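Alpha-1,2-mannosidase (Bacteroides thetaiotaomicron, PDB 2WW2) acts as a Ca2+-dependent, inverting alpha-mannosidase of glycoside hydrolase family 92, probably cleaving alpha-1,2-linked mannose from glycans. Local coordinates at residues 97-101 against 112-118; 581-585 against 626-631; 598-604 against 720-726. One frame throughout, in Å; residues are numbered along the deposited sequence.

How the interactions relate
Interaction 1, the first along the chain, lies in the beta-sheet N-terminal domain, on the hairpin of strands 98-108 and 111-116. Interaction 2 joins two loops between helices of the catalytic domain, beside a sodium site; interaction 3 ties helix 600-613 to the loop after strand 710-717. Their segments alternate, helix 600-613 lying between the two loops of interaction 2. Centres of interactions 1 and 2 are about 32 Å apart, those of interactions 2 and 3 about 26 Å, and those of interactions 1 and 3 about 53 Å. Interaction 2 is the deepest; the outer two meet neighbouring copies: P99 packs on Q723 of the second subunit, and Q722 bonds S59 and T57 of the third subunit.

Interaction 1 of 3, residues 97-101 against 112-118; sequences LVPFS and YSVTFNN
V98 lays its CG1 against the F116 ring (3.5 Å to CD1) in a beta hairpin of the N-terminal beta-sandwich domain, formed by strands 98-108 and 111-116. This is the splayed open end of the hairpin. Strand 98-101 approaches strand 112-116 to 5.9 Å between axes, but their directions differ by 117°, well short of antiparallel. Both backbones are extended, and the closest CA pair is F100 to F116, at 4.4 Å. Past F116 the chain turns at N117 (phi/psi -60/-28) and N118 (-82/2). The one direct hydrogen bond between the segments runs from N117 N to P99 O, 2.9 Å and almost linear.

F100 takes chi1 p and F116 chi1 m. The F100 ring brings CD1 to V114 CG2 at 3.8 Å, and F100 CB lies 3.8 Å from F116 CD1. Both phenylalanines are buried, also touching M61 of strand 60-67; Y112 OH comes within 4.5 Å of F100 CE1 and is hydrogen-bonded to E105. N117 folds back over the first strand, with CB of P99 3.5 Å from its ND2. Two waters bridge the segments: one, beside the turn, links P99 O (3.0 Å) to N118 N (2.9 Å); the other, between the strands, accepts from S101 N at 2.9 Å while donating to T115 O at 2.7 Å and N117 OD1 at 2.8 Å.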
ATOM      1  N   LEU A  97     -30.711 -29.777  -0.393  1.00 12.12           N
ATOM      2  CA  LEU A  97     -30.071 -28.749   0.403  1.00 13.03           C
ATOM      3  C   LEU A  97     -30.588 -28.905   1.811  1.00 12.56           C
ATOM      4  O   LEU A  97     -31.715 -28.532   2.083  1.00 14.18           O
ATOM      5  CB  LEU A  97     -30.491 -27.364  -0.093  1.00 13.04           C
ATOM      6  CG  LEU A  97     -29.895 -26.771  -1.367  1.00 15.67           C
ATOM      7  CD1 LEU A  97     -28.390 -26.758  -1.351  1.00 15.67           C
ATOM      8  CD2 LEU A  97     -30.440 -27.497  -2.577  1.00 21.53           C
ATOM      9  N   VAL A  98     -29.777 -29.435   2.714  1.00 10.99           N
ATOM     10  CA  VAL A  98     -30.268 -29.737   4.038  1.00  9.71           C
ATOM     11  C   VAL A  98     -29.468 -28.940   5.063  1.00  9.38           C
ATOM     12  O   VAL A  98     -28.236 -29.065   5.121  1.00  9.18           O
ATOM     13  CB  VAL A  98     -30.132 -31.234   4.349  1.00  9.13           C
ATOM     14  CG1 VAL A  98     -30.763 -31.544   5.715  1.00  8.21           C
ATOM     15  CG2 VAL A  98     -30.780 -32.064   3.240  1.00  8.92           C
ATOM     16  N   PRO A  99     -30.162 -28.116   5.863  1.00  9.03           N
ATOM     17  CA  PRO A  99     -29.462 -27.232   6.797  1.00  9.36           C
ATOM     18  C   PRO A  99     -28.801 -27.986   7.962  1.00  9.52           C
ATOM     19  O   PRO A  99     -29.379 -28.941   8.497  1.00  9.30           O
ATOM     20  CB  PRO A  99     -30.558 -26.266   7.309  1.00  9.55           C
ATOM     21  CG  PRO A  99     -31.874 -26.786   6.798  1.00 10.15           C
ATOM     22  CD  PRO A  99     -31.617 -27.881   5.785  1.00  9.44           C
ATOM     23  N   PHE A 100     -27.611 -27.529   8.343  1.00  9.58           N
ATOM     24  CA  PHE A 100     -26.865 -28.089   9.477  1.00 10.14           C
ATOM     25  C   PHE A 100     -26.058 -26.975  10.145  1.00 10.23           C
ATOM     26  O   PHE A 100     -25.792 -25.932   9.537  1.00 10.69           O
ATOM     27  CB  PHE A 100     -25.918 -29.220   9.022  1.00  9.17           C
ATOM     28  CG  PHE A 100     -24.733 -28.742   8.229  1.00  8.93           C
ATOM     29  CD1 PHE A 100     -23.490 -28.591   8.841  1.00  8.50           C
ATOM     30  CD2 PHE A 100     -24.854 -28.457   6.871  1.00  8.15           C
ATOM     31  CE1 PHE A 100     -22.388 -28.122   8.122  1.00  8.85           C
ATOM     32  CE2 PHE A 100     -23.766 -27.997   6.139  1.00  6.99           C
ATOM     33  CZ  PHE A 100     -22.520 -27.854   6.759  1.00  9.47           C
ATOM     34  N   SER A 101     -25.658 -27.210  11.386  1.00 10.54           N
ATOM     35  CA  SER A 101     -24.818 -26.265  12.125  1.00  9.73           C
ATOM     36  C   SER A 101     -23.453 -26.877  12.363  1.00  9.69           C
ATOM     37  O   SER A 101     -23.348 -28.088  12.625  1.00  8.34           O
ATOM     38  CB  SER A 101     -25.473 -25.967  13.478  1.00 10.51           C
ATOM     39  OG  SER A 101     -24.582 -25.250  14.297  1.00 10.76           O
ATOM     40  N   TYR A 112     -16.096 -38.434   9.673  1.00  7.60           N
ATOM     41  CA  TYR A 112     -16.835 -37.189   9.658  1.00  7.09           C
ATOM     42  C   TYR A 112     -18.266 -37.470  10.107  1.00  7.17           C
ATOM     43  O   TYR A 112     -18.932 -38.361   9.563  1.00  6.54           O
ATOM     44  CB  TYR A 112     -16.833 -36.600   8.242  1.00  7.23           C
ATOM     45  CG  TYR A 112     -17.637 -35.310   8.131  1.00  7.39           C
ATOM     46  CD1 TYR A 112     -17.023 -34.065   8.261  1.00  7.26           C
ATOM     47  CD2 TYR A 112     -19.010 -35.345   7.907  1.00  6.16           C
ATOM     48  CE1 TYR A 112     -17.764 -32.869   8.169  1.00  7.92           C
ATOM     49  CE2 TYR A 112     -19.763 -34.162   7.797  1.00  7.96           C
ATOM     50  CZ  TYR A 112     -19.132 -32.939   7.923  1.00  8.26           C
ATOM     51  OH  TYR A 112     -19.875 -31.793   7.825  1.00  9.45           O
ATOM     52  N   SER A 113     -18.731 -36.729  11.114  1.00  6.88           N
ATOM     53  CA  SER A 113     -20.084 -36.922  11.640  1.00  7.24           C
ATOM     54  C   SER A 113     -20.812 -35.566  11.624  1.00  6.73           C
ATOM     55  O   SER A 113     -20.217 -34.531  11.932  1.00  6.14           O
ATOM     56  CB  SER A 113     -20.021 -37.483  13.066  1.00  7.42           C
ATOM     57  OG  SER A 113     -21.317 -37.592  13.648  1.00  9.17           O
ATOM     58  N   VAL A 114     -22.077 -35.564  11.227  1.00  6.16           N
ATOM     59  CA  VAL A 114     -22.876 -34.334  11.264  1.00  6.29           C
ATOM     60  C   VAL A 114     -24.317 -34.691  11.613  1.00  6.33           C
ATOM     61  O   VAL A 114     -24.813 -35.764  11.232  1.00  5.90           O
ATOM     62  CB  VAL A 114     -22.783 -33.560   9.931  1.00  6.01           C
ATOM     63  CG1 VAL A 114     -23.406 -34.385   8.789  1.00  7.25           C
ATOM     64  CG2 VAL A 114     -23.447 -32.181  10.029  1.00  5.55           C
ATOM     65  N   THR A 115     -24.976 -33.820  12.369  1.00  6.73           N
ATOM     66  CA  THR A 115     -26.404 -33.973  12.637  1.00  7.35           C
ATOM     67  C   THR A 115     -27.092 -32.760  12.049  1.00  8.37           C
ATOM     68  O   THR A 115     -26.727 -31.604  12.345  1.00  8.17           O
ATOM     69  CB  THR A 115     -26.669 -34.058  14.140  1.00  8.19           C
ATOM     70  OG1 THR A 115     -25.900 -35.140  14.670  1.00  8.32           O
ATOM     71  CG2 THR A 115     -28.168 -34.273  14.445  1.00  7.86           C
ATOM     72  N   PHE A 116     -28.048 -33.012  11.166  1.00  8.05           N
ATOM     73  CA  PHE A 116     -28.756 -31.938  10.508  1.00  8.26           C
ATOM     74  C   PHE A 116     -29.758 -31.291  11.440  1.00  8.92           C
ATOM     75  O   PHE A 116     -30.071 -31.832  12.508  1.00  8.51           O
ATOM     76  CB  PHE A 116     -29.399 -32.465   9.211  1.00  8.10           C
ATOM     77  CG  PHE A 116     -28.378 -32.969   8.221  1.00  7.74           C
ATOM     78  CD1 PHE A 116     -27.746 -32.089   7.364  1.00  9.32           C
ATOM     79  CD2 PHE A 116     -28.027 -34.321   8.180  1.00  6.77           C
ATOM     80  CE1 PHE A 116     -26.798 -32.537   6.456  1.00  7.86           C
ATOM     81  CE2 PHE A 116     -27.074 -34.784   7.280  1.00  7.48           C
ATOM     82  CZ  PHE A 116     -26.455 -33.884   6.415  1.00  7.96           C
ATOM     83  N   ASN A 117     -30.250 -30.117  11.058  1.00  9.27           N
ATOM     84  CA  ASN A 117     -31.212 -29.420  11.910  1.00  9.25           C
ATOM     85  C   ASN A 117     -32.467 -30.256  12.147  1.00  9.10           C
ATOM     86  O   ASN A 117     -33.115 -30.110  13.184  1.00  8.58           O
ATOM     87  CB  ASN A 117     -31.603 -28.049  11.307  1.00 10.18           C
ATOM     88  CG  ASN A 117     -30.468 -27.018  11.360  1.00 12.75           C
ATOM     89  OD1 ASN A 117     -29.366 -27.292  11.860  1.00 15.19           O
ATOM     90  ND2 ASN A 117     -30.736 -25.819  10.820  1.00 14.16           N
ATOM     91  N   ASN A 118     -32.814 -31.131  11.201  1.00  8.78           N
ATOM     92  CA  ASN A 118     -34.024 -31.955  11.349  1.00  9.42           C
ATOM     93  C   ASN A 118     -33.783 -33.192  12.227  1.00  9.09           C
ATOM     94  O   ASN A 118     -34.678 -34.014  12.415  1.00  8.75           O
ATOM     95  CB  ASN A 118     -34.597 -32.378   9.982  1.00  9.55           C
ATOM     96  CG  ASN A 118     -33.616 -33.216   9.173  1.00 11.96           C
ATOM     97  OD1 ASN A 118     -32.621 -33.687   9.707  1.00 11.54           O
ATOM     98  ND2 ASN A 118     -33.890 -33.405   7.882  1.00 12.01           N
TER
HETATM   99  O   HOH W   1     -32.138 -30.142   8.506  1.00  7.95           O
HETATM  100  O   HOH W   2     -27.352 -29.048  12.802  1.00 12.04           O

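Interaction 2 of 3, residues 581-585 against 626-631; sequences AHGNQ and EDNGQT. With NA (sodium ion), chain F.
Neither segment is helix or strand. A581 to N584 form a type II beta turn, with H582 at phi/psi -56/125, G583 at 108/-27, and N584 N bonded to A581 O at 2.8 Å. Residues 626-631 wind into a loop in which G629 also has positive phi (107/-15). The backbones come closest at G583 and D627, CA to CA 4.5 Å. A CB on G583 would point into the other loop and clash with E626 O, so glycine permits this approach. A water spans the flank, donating to H582 O (2.6 Å) and accepting from E626 N (2.8 Å).

Q630, with chi1 p and chi2 m, curls back so that NE2 donates to G583 O and to E626 O, both at 2.9 Å, while OE1 takes N628 N at 2.8 Å. The loop is held by an Asx turn, G629 N to D627 OD1 at 3.0 Å, and by T631 OG1 to D627 OD2 at 2.5 Å. These loops belong to the (alpha/alpha)6-barrel catalytic domain, one following helix 565-577 and the other leading into helix 632-640, with T631 at the N-cap position. D627 O binds a sodium ion at 2.3 Å, joined by two waters and the carbonyls of S19, Y622 and G624. A bound glycerol about 4 Å from the Q630 side chain is consistent with a pocket here. T631 CG2 packs on G583 CA at 3.5 Å and lies 4.0 Å from H582 NE2, which bonds Y615 OH, while H582 ND1 bonds Y580 OH. E626 CB sits 3.4 Å from H582 O, and E626 OE2 lies 3.6 Å from A581 CB.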
ATOM      1  N   ALA A 581       6.113 -12.709   1.053  1.00 25.74           N
ATOM      2  CA  ALA A 581       4.923 -13.415   0.602  1.00 23.55           C
ATOM      3  C   ALA A 581       5.008 -14.873   1.029  1.00 21.81           C
ATOM      4  O   ALA A 581       5.256 -15.756   0.212  1.00 20.76           O
ATOM      5  CB  ALA A 581       4.772 -13.303  -0.915  1.00 23.86           C
ATOM      6  N   HIS A 582       4.820 -15.122   2.317  1.00 20.26           N
ATOM      7  CA  HIS A 582       4.947 -16.483   2.824  1.00 18.81           C
ATOM      8  C   HIS A 582       4.007 -17.423   2.056  1.00 18.19           C
ATOM      9  O   HIS A 582       2.807 -17.189   1.964  1.00 17.82           O
ATOM     10  CB  HIS A 582       4.675 -16.556   4.327  1.00 18.23           C
ATOM     11  CG  HIS A 582       4.892 -17.926   4.896  1.00 16.97           C
ATOM     12  ND1 HIS A 582       6.130 -18.536   4.899  1.00 13.57           N
ATOM     13  CD2 HIS A 582       4.031 -18.816   5.453  1.00 15.05           C
ATOM     14  CE1 HIS A 582       6.028 -19.734   5.449  1.00 15.48           C
ATOM     15  NE2 HIS A 582       4.764 -19.928   5.795  1.00 14.41           N
ATOM     16  N   GLY A 583       4.568 -18.479   1.494  1.00 18.14           N
ATOM     17  CA  GLY A 583       3.789 -19.400   0.688  1.00 17.78           C
ATOM     18  C   GLY A 583       4.116 -19.265  -0.786  1.00 17.92           C
ATOM     19  O   GLY A 583       3.951 -20.219  -1.551  1.00 18.04           O
ATOM     20  N   ASN A 584       4.565 -18.084  -1.195  1.00 16.60           N
ATOM     21  CA  ASN A 584       4.915 -17.891  -2.592  1.00 16.68           C
ATOM     22  C   ASN A 584       6.094 -18.802  -2.928  1.00 16.13           C
ATOM     23  O   ASN A 584       7.147 -18.754  -2.281  1.00 16.29           O
ATOM     24  CB  ASN A 584       5.185 -16.420  -2.903  1.00 16.97           C
ATOM     25  CG  ASN A 584       5.295 -16.142  -4.407  1.00 19.48           C
ATOM     26  OD1 ASN A 584       4.445 -15.465  -5.007  1.00 22.21           O
ATOM     27  ND2 ASN A 584       6.353 -16.647  -5.010  1.00 22.69           N
ATOM     28  N   GLN A 585       5.892 -19.663  -3.916  1.00 15.38           N
ATOM     29  CA  GLN A 585       6.787 -20.803  -4.145  1.00 14.96           C
ATOM     30  C   GLN A 585       8.283 -20.462  -4.254  1.00 14.00           C
ATOM     31  O   GLN A 585       9.100 -21.049  -3.540  1.00 14.09           O
ATOM     32  CB  GLN A 585       6.295 -21.634  -5.348  1.00 15.25           C
ATOM     33  CG  GLN A 585       5.067 -22.530  -5.046  1.00 17.55           C
ATOM     34  CD  GLN A 585       3.742 -21.756  -4.987  1.00 20.03           C
ATOM     35  OE1 GLN A 585       3.688 -20.556  -5.246  1.00 21.45           O
ATOM     36  NE2 GLN A 585       2.673 -22.453  -4.653  1.00 23.22           N
ATOM     37  N   GLU A 626      -0.777 -15.217   0.965  1.00 17.55           N
ATOM     38  CA  GLU A 626      -0.304 -16.000  -0.159  1.00 19.02           C
ATOM     39  C   GLU A 626      -0.235 -17.476   0.154  1.00 18.06           C
ATOM     40  O   GLU A 626       0.241 -18.263  -0.655  1.00 18.14           O
ATOM     41  CB  GLU A 626       1.102 -15.568  -0.473  1.00 20.21           C
ATOM     42  CG  GLU A 626       1.447 -15.692  -1.870  1.00 25.39           C
ATOM     43  CD  GLU A 626       1.407 -14.356  -2.499  1.00 30.61           C
ATOM     44  OE1 GLU A 626       0.527 -13.570  -2.085  1.00 32.71           O
ATOM     45  OE2 GLU A 626       2.266 -14.094  -3.366  1.00 31.43           O
ATOM     46  N   ASP A 627      -0.671 -17.853   1.345  1.00 16.91           N
ATOM     47  CA  ASP A 627      -0.584 -19.249   1.765  1.00 16.64           C
ATOM     48  C   ASP A 627      -1.959 -19.881   1.702  1.00 16.29           C
ATOM     49  O   ASP A 627      -2.860 -19.540   2.483  1.00 15.35           O
ATOM     50  CB  ASP A 627      -0.021 -19.355   3.178  1.00 16.71           C
ATOM     51  CG  ASP A 627       0.306 -20.799   3.578  1.00 18.13           C
ATOM     52  OD1 ASP A 627      -0.043 -21.751   2.825  1.00 18.21           O
ATOM     53  OD2 ASP A 627       0.908 -20.974   4.659  1.00 17.80           O
ATOM     54  N   ASN A 628      -2.118 -20.784   0.743  1.00 15.50           N
ATOM     55  CA  ASN A 628      -3.385 -21.460   0.541  1.00 15.90           C
ATOM     56  C   ASN A 628      -3.301 -22.933   0.937  1.00 16.34           C
ATOM     57  O   ASN A 628      -4.018 -23.774   0.395  1.00 15.98           O
ATOM     58  CB  ASN A 628      -3.800 -21.302  -0.919  1.00 15.95           C
ATOM     59  CG  ASN A 628      -3.903 -19.837  -1.314  1.00 17.28           C
ATOM     60  OD1 ASN A 628      -3.148 -19.337  -2.181  1.00 17.80           O
ATOM     61  ND2 ASN A 628      -4.783 -19.120  -0.628  1.00 12.90           N
ATOM     62  N   GLY A 629      -2.420 -23.232   1.892  1.00 15.51           N
ATOM     63  CA  GLY A 629      -2.297 -24.599   2.387  1.00 15.70           C
ATOM     64  C   GLY A 629      -1.036 -25.285   1.900  1.00 15.40           C
ATOM     65  O   GLY A 629      -0.635 -26.300   2.471  1.00 15.63           O
ATOM     66  N   GLN A 630      -0.391 -24.710   0.876  1.00 15.44           N
ATOM     67  CA  GLN A 630       0.769 -25.347   0.235  1.00 15.15           C
ATOM     68  C   GLN A 630       2.010 -25.408   1.124  1.00 14.91           C
ATOM     69  O   GLN A 630       2.964 -26.106   0.805  1.00 15.06           O
ATOM     70  CB  GLN A 630       1.105 -24.712  -1.128  1.00 15.31           C
ATOM     71  CG  GLN A 630       1.738 -23.317  -1.107  1.00 15.66           C
ATOM     72  CD  GLN A 630       0.707 -22.193  -1.051  1.00 17.34           C
ATOM     73  OE1 GLN A 630      -0.480 -22.427  -0.772  1.00 16.77           O
ATOM     74  NE2 GLN A 630       1.156 -20.959  -1.307  1.00 16.00           N
ATOM     75  N   THR A 631       1.982 -24.708   2.253  1.00 13.81           N
ATOM     76  CA  THR A 631       3.114 -24.708   3.152  1.00 13.23           C
ATOM     77  C   THR A 631       3.010 -25.800   4.240  1.00 12.37           C
ATOM     78  O   THR A 631       3.759 -25.772   5.193  1.00 11.99           O
ATOM     79  CB  THR A 631       3.285 -23.349   3.836  1.00 13.58           C
ATOM     80  OG1 THR A 631       2.184 -23.142   4.727  1.00 13.26           O
ATOM     81  CG2 THR A 631       3.339 -22.215   2.793  1.00 14.37           C
TER
HETATM   82 NA    NA F 800      -4.078 -17.829   3.521  1.00 13.47          NA
HETATM   83  O   HOH W   3       1.479 -14.971   2.542  1.00 19.64           O
HETATM   84  O   HOH W   4      -4.572 -17.006   1.201  1.00 15.76           O
HETATM   85  O   HOH W   5      -5.039 -15.971   4.710  1.00 12.17           O

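Interaction 3 of 3, residues 598-604 against 720-726; sequences GQPWKTQ and PNQQRGT
W601, in the first turn of helix 600-613, covers a type I beta turn (N721 to R724) in the loop after strand 710-717, joining the catalytic domain's helices to the sheet that holds this strand. CB of W601 points toward the loop, and chi1 p with chi2 near 90° sets the indole beside Q722 and T726. Q722, extended with chi1 m and chi2 t, lays CG over one indole face, a CH-pi contact 3.6 Å from the six-membered ring centroid. T726 CG2 meets the ring edge, 3.8 Å from W601 CZ3, and P720 CB packs on W601 CB at 3.5 Å. The amide of Q722 bonds S59 and T57 of the third subunit.

N721, with chi1 t, points away and adds an Asx turn, its OD1 taking Q723 N at 3.0 Å, while N721 ND2 bonds the carbonyl of R687. P600 wedges against the backbone, CG 3.5 Å from R724 O and CD 3.5 Å from G725 O; a CB on G725 would clash with P600 CG. R724 stretches out all-trans through chi3, NH2 bonding F696. Q604 OE1 bonds I686 N and, through a water, N721 N (2.9 Å each leg). A second water accepts from Q604 NE2 at 3.0 Å and R724 NH1 at 2.8 Å.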
ATOM      1  N   GLY A 598      26.388 -16.799   6.327  1.00 11.91           N
ATOM      2  CA  GLY A 598      27.078 -16.477   7.574  1.00 11.60           C
ATOM      3  C   GLY A 598      26.294 -15.882   8.720  1.00 12.02           C
ATOM      4  O   GLY A 598      26.884 -15.455   9.711  1.00 11.69           O
ATOM      5  N   GLN A 599      24.970 -15.849   8.622  1.00 11.83           N
ATOM      6  CA  GLN A 599      24.199 -15.310   9.738  1.00 12.04           C
ATOM      7  C   GLN A 599      23.007 -16.194  10.096  1.00 11.66           C
ATOM      8  O   GLN A 599      21.856 -15.766   9.967  1.00 12.00           O
ATOM      9  CB  GLN A 599      23.742 -13.882   9.430  1.00 12.30           C
ATOM     10  CG  GLN A 599      24.899 -12.921   9.084  1.00 14.33           C
ATOM     11  CD  GLN A 599      24.450 -11.471   9.048  1.00 18.62           C
ATOM     12  OE1 GLN A 599      23.272 -11.177   8.830  1.00 20.20           O
ATOM     13  NE2 GLN A 599      25.392 -10.553   9.251  1.00 19.12           N
ATOM     14  N   PRO A 600      23.281 -17.430  10.545  1.00 11.17           N
ATOM     15  CA  PRO A 600      22.220 -18.404  10.847  1.00 11.37           C
ATOM     16  C   PRO A 600      21.231 -17.901  11.897  1.00 11.37           C
ATOM     17  O   PRO A 600      20.087 -18.357  11.934  1.00 10.99           O
ATOM     18  CB  PRO A 600      22.988 -19.651  11.353  1.00 11.05           C
ATOM     19  CG  PRO A 600      24.378 -19.186  11.612  1.00 11.18           C
ATOM     20  CD  PRO A 600      24.628 -18.006  10.707  1.00 11.46           C
ATOM     21  N   TRP A 601      21.661 -16.967  12.741  1.00 11.19           N
ATOM     22  CA  TRP A 601      20.773 -16.465  13.791  1.00 11.56           C
ATOM     23  C   TRP A 601      19.560 -15.745  13.222  1.00 11.75           C
ATOM     24  O   TRP A 601      18.499 -15.764  13.830  1.00 11.57           O
ATOM     25  CB  TRP A 601      21.512 -15.579  14.811  1.00 11.85           C
ATOM     26  CG  TRP A 601      22.211 -14.369  14.234  1.00 12.24           C
ATOM     27  CD1 TRP A 601      21.701 -13.108  14.095  1.00 14.14           C
ATOM     28  CD2 TRP A 601      23.562 -14.311  13.758  1.00 13.98           C
ATOM     29  NE1 TRP A 601      22.645 -12.273  13.536  1.00 14.12           N
ATOM     30  CE2 TRP A 601      23.798 -12.986  13.325  1.00 14.04           C
ATOM     31  CE3 TRP A 601      24.589 -15.252  13.644  1.00 12.99           C
ATOM     32  CZ2 TRP A 601      25.024 -12.580  12.793  1.00 14.30           C
ATOM     33  CZ3 TRP A 601      25.817 -14.839  13.118  1.00 14.48           C
ATOM     34  CH2 TRP A 601      26.018 -13.517  12.700  1.00 14.27           C
ATOM     35  N   LYS A 602      19.718 -15.124  12.053  1.00 11.37           N
ATOM     36  CA  LYS A 602      18.591 -14.481  11.386  1.00 11.89           C
ATOM     37  C   LYS A 602      17.561 -15.497  10.843  1.00 11.46           C
ATOM     38  O   LYS A 602      16.367 -15.266  10.914  1.00 11.73           O
ATOM     39  CB  LYS A 602      19.091 -13.528  10.297  1.00 11.26           C
ATOM     40  CG  LYS A 602      19.845 -12.306  10.880  1.00 12.27           C
ATOM     41  CD  LYS A 602      20.212 -11.287   9.770  1.00 13.00           C
ATOM     42  CE  LYS A 602      20.800  -9.988  10.337  1.00 13.93           C
ATOM     43  NZ  LYS A 602      21.293  -9.154   9.197  1.00 14.01           N
ATOM     44  N   THR A 603      18.042 -16.619  10.312  1.00 11.66           N
ATOM     45  CA  THR A 603      17.186 -17.744   9.952  1.00 11.43           C
ATOM     46  C   THR A 603      16.402 -18.187  11.178  1.00 11.91           C
ATOM     47  O   THR A 603      15.183 -18.333  11.124  1.00 12.55           O
ATOM     48  CB  THR A 603      18.038 -18.940   9.420  1.00 11.95           C
ATOM     49  OG1 THR A 603      18.521 -18.631   8.108  1.00 12.18           O
ATOM     50  CG2 THR A 603      17.200 -20.210   9.352  1.00 12.16           C
ATOM     51  N   GLN A 604      17.103 -18.332  12.300  1.00 11.46           N
ATOM     52  CA  GLN A 604      16.489 -18.813  13.523  1.00 11.39           C
ATOM     53  C   GLN A 604      15.385 -17.855  13.998  1.00 12.15           C
ATOM     54  O   GLN A 604      14.277 -18.289  14.349  1.00 11.92           O
ATOM     55  CB  GLN A 604      17.556 -18.982  14.606  1.00 11.35           C
ATOM     56  CG  GLN A 604      18.527 -20.138  14.336  1.00  9.87           C
ATOM     57  CD  GLN A 604      19.908 -19.925  14.966  1.00 10.35           C
ATOM     58  OE1 GLN A 604      20.065 -19.200  15.962  1.00  9.09           O
ATOM     59  NE2 GLN A 604      20.919 -20.562  14.383  1.00  9.53           N
ATOM     60  N   PRO A 720      21.199 -14.059  20.144  1.00 12.38           N
ATOM     61  CA  PRO A 720      21.884 -14.829  19.104  1.00 12.67           C
ATOM     62  C   PRO A 720      23.330 -15.052  19.481  1.00 13.23           C
ATOM     63  O   PRO A 720      23.907 -14.230  20.207  1.00 13.69           O
ATOM     64  CB  PRO A 720      21.809 -13.920  17.881  1.00 12.41           C
ATOM     65  CG  PRO A 720      21.624 -12.528  18.454  1.00 14.07           C
ATOM     66  CD  PRO A 720      20.771 -12.732  19.677  1.00 12.36           C
ATOM     67  N   ASN A 721      23.901 -16.161  19.019  1.00 13.42           N
ATOM     68  CA  ASN A 721      25.327 -16.398  19.162  1.00 14.06           C
ATOM     69  C   ASN A 721      26.015 -16.080  17.844  1.00 14.26           C
ATOM     70  O   ASN A 721      26.016 -16.900  16.922  1.00 14.50           O
ATOM     71  CB  ASN A 721      25.613 -17.846  19.551  1.00 14.25           C
ATOM     72  CG  ASN A 721      27.112 -18.121  19.712  1.00 15.28           C
ATOM     73  OD1 ASN A 721      27.945 -17.262  19.428  1.00 16.98           O
ATOM     74  ND2 ASN A 721      27.457 -19.322  20.162  1.00 14.94           N
ATOM     75  N   GLN A 722      26.607 -14.891  17.760  1.00 13.84           N
ATOM     76  CA  GLN A 722      27.142 -14.410  16.491  1.00 14.16           C
ATOM     77  C   GLN A 722      28.487 -15.016  16.127  1.00 13.94           C
ATOM     78  O   GLN A 722      29.050 -14.676  15.088  1.00 13.97           O
ATOM     79  CB  GLN A 722      27.189 -12.875  16.465  1.00 14.02           C
ATOM     80  CG  GLN A 722      25.797 -12.279  16.304  1.00 15.81           C
ATOM     81  CD  GLN A 722      25.747 -10.792  16.523  1.00 16.84           C
ATOM     82  OE1 GLN A 722      26.760 -10.110  16.461  1.00 20.07           O
ATOM     83  NE2 GLN A 722      24.562 -10.279  16.776  1.00 18.99           N
ATOM     84  N   GLN A 723      29.002 -15.895  16.983  1.00 14.06           N
ATOM     85  CA  GLN A 723      30.261 -16.587  16.695  1.00 15.07           C
ATOM     86  C   GLN A 723      30.035 -17.986  16.164  1.00 14.92           C
ATOM     87  O   GLN A 723      30.999 -18.713  15.936  1.00 15.65           O
ATOM     88  CB  GLN A 723      31.137 -16.715  17.941  1.00 15.47           C
ATOM     89  CG  GLN A 723      31.243 -15.469  18.786  1.00 18.02           C
ATOM     90  CD  GLN A 723      32.476 -15.456  19.643  1.00 21.40           C
ATOM     91  OE1 GLN A 723      32.389 -15.548  20.868  1.00 23.01           O
ATOM     92  NE2 GLN A 723      33.647 -15.343  19.007  1.00 23.11           N
ATOM     93  N   ARG A 724      28.776 -18.392  16.014  1.00 13.85           N
ATOM     94  CA  ARG A 724      28.489 -19.771  15.626  1.00 13.30           C
ATOM     95  C   ARG A 724      27.931 -19.847  14.214  1.00 13.08           C
ATOM     96  O   ARG A 724      27.024 -19.102  13.855  1.00 13.43           O
ATOM     97  CB  ARG A 724      27.482 -20.403  16.608  1.00 13.68           C
ATOM     98  CG  ARG A 724      27.028 -21.768  16.196  1.00 12.75           C
ATOM     99  CD  ARG A 724      26.065 -22.420  17.193  1.00 12.26           C
ATOM    100  NE  ARG A 724      25.861 -23.794  16.747  1.00 10.71           N
ATOM    101  CZ  ARG A 724      25.084 -24.128  15.727  1.00 11.72           C
ATOM    102  NH1 ARG A 724      24.381 -23.190  15.119  1.00 11.81           N
ATOM    103  NH2 ARG A 724      24.999 -25.396  15.334  1.00 11.64           N
ATOM    104  N   GLY A 725      28.455 -20.766  13.415  1.00 12.58           N
ATOM    105  CA  GLY A 725      27.898 -21.011  12.089  1.00 12.05           C
ATOM    106  C   GLY A 725      28.256 -19.955  11.063  1.00 12.45           C
ATOM    107  O   GLY A 725      27.540 -19.776  10.078  1.00 11.32           O
ATOM    108  N   THR A 726      29.377 -19.263  11.280  1.00 12.38           N
ATOM    109  CA  THR A 726      29.754 -18.136  10.423  1.00 13.52           C
ATOM    110  C   THR A 726      30.891 -18.461   9.450  1.00 14.16           C
ATOM    111  O   THR A 726      31.247 -17.638   8.614  1.00 14.58           O
ATOM    112  CB  THR A 726      30.189 -16.924  11.275  1.00 13.90           C
ATOM    113  OG1 THR A 726      31.332 -17.296  12.049  1.00 14.57           O
ATOM    114  CG2 THR A 726      29.068 -16.504  12.221  1.00 13.76           C
TER
HETATM  115  O   HOH W   6      23.464 -20.671  15.892  1.00 10.68           O
HETATM  116  O   HOH W   7      22.169 -18.067  17.589  1.00 12.52           O